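Local coordinates for protein group 1 truncated hemoglobin GlbN (Synechocystis sp., PDB 1S69) that binds heme and forms a very stable complex with oxygen, as a monomeric cyanobacterial truncated hemoglobin of the 2-on-2 helical fold, at residues D37-M40 / A41-R44. Sequence-based numbering, arbitrary orientation.
With HEM (protoporphyrin IX containing Fe), chain D.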
loop_
_atom_site.group_PDB
_atom_site.type_symbol
_atom_site.label_atom_id
_atom_site.label_comp_id
_atom_site.label_asym_id
_atom_site.label_seq_id
_atom_site.Cartn_x
_atom_site.Cartn_y
_atom_site.Cartn_z
ATOM N N ASP A 37 13.001 -8.395 7.552
ATOM C CA ASP A 37 14.249 -8.263 6.878
ATOM C C ASP A 37 14.186 -7.229 5.765
ATOM O O ASP A 37 15.057 -7.212 4.926
ATOM C CB ASP A 37 14.734 -9.656 6.421
ATOM C CG ASP A 37 15.024 -10.602 7.702
ATOM O OD1 ASP A 37 16.020 -10.260 8.420
ATOM O OD2 ASP A 37 14.289 -11.592 8.143
ATOM N N VAL A 38 13.218 -6.318 5.823
ATOM C CA VAL A 38 13.014 -5.331 4.745
ATOM C C VAL A 38 13.669 -3.950 5.094
ATOM O O VAL A 38 13.526 -3.435 6.201
ATOM C CB VAL A 38 11.490 -5.202 4.344
ATOM C CG1 VAL A 38 11.255 -4.044 3.318
ATOM C CG2 VAL A 38 10.934 -6.553 3.773
ATOM N N ASP A 39 14.414 -3.406 4.136
ATOM C CA ASP A 39 14.964 -2.058 4.232
ATOM C C ASP A 39 13.776 -1.069 4.113
ATOM O O ASP A 39 13.217 -0.897 3.034
ATOM C CB ASP A 39 15.962 -1.879 3.107
ATOM C CG ASP A 39 16.635 -0.501 3.137
ATOM O OD1 ASP A 39 16.141 0.452 3.778
ATOM O OD2 ASP A 39 17.680 -0.314 2.528
ATOM N N MET A 40 13.366 -0.506 5.241
ATOM C CA MET A 40 12.150 0.311 5.317
ATOM C C MET A 40 12.303 1.678 4.638
ATOM O O MET A 40 11.331 2.216 4.134
ATOM C CB MET A 40 11.642 0.446 6.731
ATOM C CG MET A 40 11.217 -0.895 7.415
ATOM S SD MET A 40 9.989 -1.828 6.486
ATOM C CE MET A 40 8.533 -0.732 6.623
ATOM N N ALA A 41 13.529 2.191 4.541
ATOM C CA ALA A 41 13.796 3.447 3.791
ATOM C C ALA A 41 13.495 3.214 2.328
ATOM O O ALA A 41 12.787 4.010 1.705
ATOM C CB ALA A 41 15.281 3.926 3.995
ATOM N N LYS A 42 14.016 2.101 1.787
ATOM C CA LYS A 42 13.761 1.746 0.416
ATOM C C LYS A 42 12.276 1.416 0.166
ATOM O O LYS A 42 11.728 1.771 -0.874
ATOM C CB LYS A 42 14.600 0.571 0.030
ATOM C CG LYS A 42 16.034 0.914 -0.198
ATOM C CD LYS A 42 16.785 -0.312 -0.707
ATOM C CE LYS A 42 18.277 -0.003 -0.949
ATOM N NZ LYS A 42 18.696 1.300 -0.312
ATOM N N GLN A 43 11.658 0.733 1.114
ATOM C CA GLN A 43 10.239 0.347 1.024
ATOM C C GLN A 43 9.322 1.576 0.998
ATOM O O GLN A 43 8.438 1.676 0.159
ATOM C CB GLN A 43 9.871 -0.568 2.197
ATOM C CG GLN A 43 8.431 -1.109 2.191
ATOM C CD GLN A 43 8.079 -1.923 0.922
ATOM O OE1 GLN A 43 8.931 -2.606 0.368
ATOM N NE2 GLN A 43 6.823 -1.836 0.471
ATOM N N ARG A 44 9.526 2.491 1.945
ATOM C CA ARG A 44 8.862 3.798 1.943
ATOM C C ARG A 44 8.965 4.535 0.584
ATOM O O ARG A 44 7.955 4.999 0.071
ATOM C CB ARG A 44 9.326 4.673 3.094
ATOM C CG ARG A 44 8.670 4.299 4.400
ATOM C CD ARG A 44 8.964 5.306 5.572
ATOM N NE ARG A 44 10.339 5.186 6.022
ATOM C CZ ARG A 44 10.780 4.378 7.016
ATOM N NH1 ARG A 44 9.963 3.673 7.793
ATOM N NH2 ARG A 44 12.055 4.294 7.251
HETATM C CHA HEM D . 7.090 -4.811 -1.422
HETATM C CHB HEM D . 3.054 -2.466 -2.872
HETATM C CHC HEM D . 0.360 -5.720 -0.488
HETATM C CHD HEM D . 4.379 -6.938 1.986
HETATM C C1A HEM D . 6.210 -3.934 -2.072
HETATM C C2A HEM D . 6.598 -2.877 -2.985
HETATM C C3A HEM D . 5.507 -2.214 -3.352
HETATM C C4A HEM D . 4.377 -2.814 -2.708
HETATM C CMA HEM D . 5.472 -0.978 -4.296
HETATM C CAA HEM D . 8.072 -2.604 -3.374
HETATM C CBA HEM D . 8.203 -3.203 -4.786
HETATM C CGA HEM D . 9.483 -2.900 -5.555
HETATM O O1A HEM D . 10.431 -3.587 -5.196
HETATM O O2A HEM D . 9.564 -2.040 -6.521
HETATM C C1B HEM D . 1.992 -3.194 -2.377
HETATM C C2B HEM D . 0.634 -2.865 -2.644
HETATM C C3B HEM D . -0.146 -3.786 -2.011
HETATM C C4B HEM D . 0.753 -4.677 -1.299
HETATM C CMB HEM D . 0.198 -1.665 -3.556
HETATM C CAB HEM D . -1.717 -3.931 -1.873
HETATM C CBB HEM D . -2.592 -2.909 -1.607
HETATM C C1C HEM D . 1.238 -6.341 0.409
HETATM C C2C HEM D . 0.832 -7.249 1.454
HETATM C C3C HEM D . 1.958 -7.536 2.146
HETATM C C4C HEM D . 3.078 -6.839 1.569
HETATM C CMC HEM D . -0.660 -7.728 1.631
HETATM C CAC HEM D . 2.194 -8.420 3.386
HETATM C CBC HEM D . 1.408 -8.263 4.441
HETATM C C1D HEM D . 5.469 -6.502 1.297
HETATM C C2D HEM D . 6.820 -6.795 1.638
HETATM C C3D HEM D . 7.622 -6.154 0.555
HETATM C C4D HEM D . 6.716 -5.544 -0.341
HETATM C CMD HEM D . 7.361 -7.586 2.830
HETATM C CAD HEM D . 9.130 -6.119 0.411
HETATM C CBD HEM D . 9.360 -7.478 -0.254
HETATM C CGD HEM D . 10.785 -7.894 -0.069
HETATM O O1D HEM D . 11.613 -7.475 -0.864
HETATM O O2D HEM D . 11.105 -8.649 0.856
HETATM N NA HEM D . 4.855 -3.829 -1.910
HETATM N NB HEM D . 2.055 -4.304 -1.525
HETATM N NC HEM D . 2.597 -6.130 0.517
HETATM N ND HEM D . 5.432 -5.782 0.101
HETATM FE FE HEM D . 3.758 -5.016 -0.698
#
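Asp39 is the N-cap of helix 40-54, which begins beside the heme on the distal side of this 2-on-2 globin. With CG anti to the backbone N (chi1 -178°), its carboxylate turns back over the first turn, and OD1 accepts two weak bonds, from Ala41 N at 3.2 Å and, much straighter, from Lys42 N. OD2 lies alongside the aliphatic part of Lys42, and a weak salt bridge joins Asp39 OD2 to Lys42 NZ at 3.4 Å. The backbone carbonyl of Asp39 accepts an i to i+4 bond, O to Gln43 N at 3.0 Å.

On the heme side, the side chains of Val38 and Gln43 cross at a slant, Val38 CG1 resting on Gln43 CB at 3.9 Å. Val38 CG2 reaches a heme propionate, 3.6 Å from O2D. Gln43 lays its amide over the distal face of the porphyrin beside the CHA methine, with NE2 packed 3.4 Å from heme C1A. The hydrogen bond of NE2 is with Tyr22 OH, and the residue touches the bound cyanide, so this helix turn lines the ligand pocket.

Met40 and Arg44 lean toward helix 10-26, both touching Tyr22. Arg44 bends at chi3 (-72°), folding its guanidinium back over the start of its own helix, where Met40 O lies 3.5 Å above the centre of one face. Replacing it with an alanine would probably take away the guanidinium that covers Met40 O and leave a gap against Asp19 and Tyr22. Met40 O accepts the helical bond from Arg44 N at 2.9 Å.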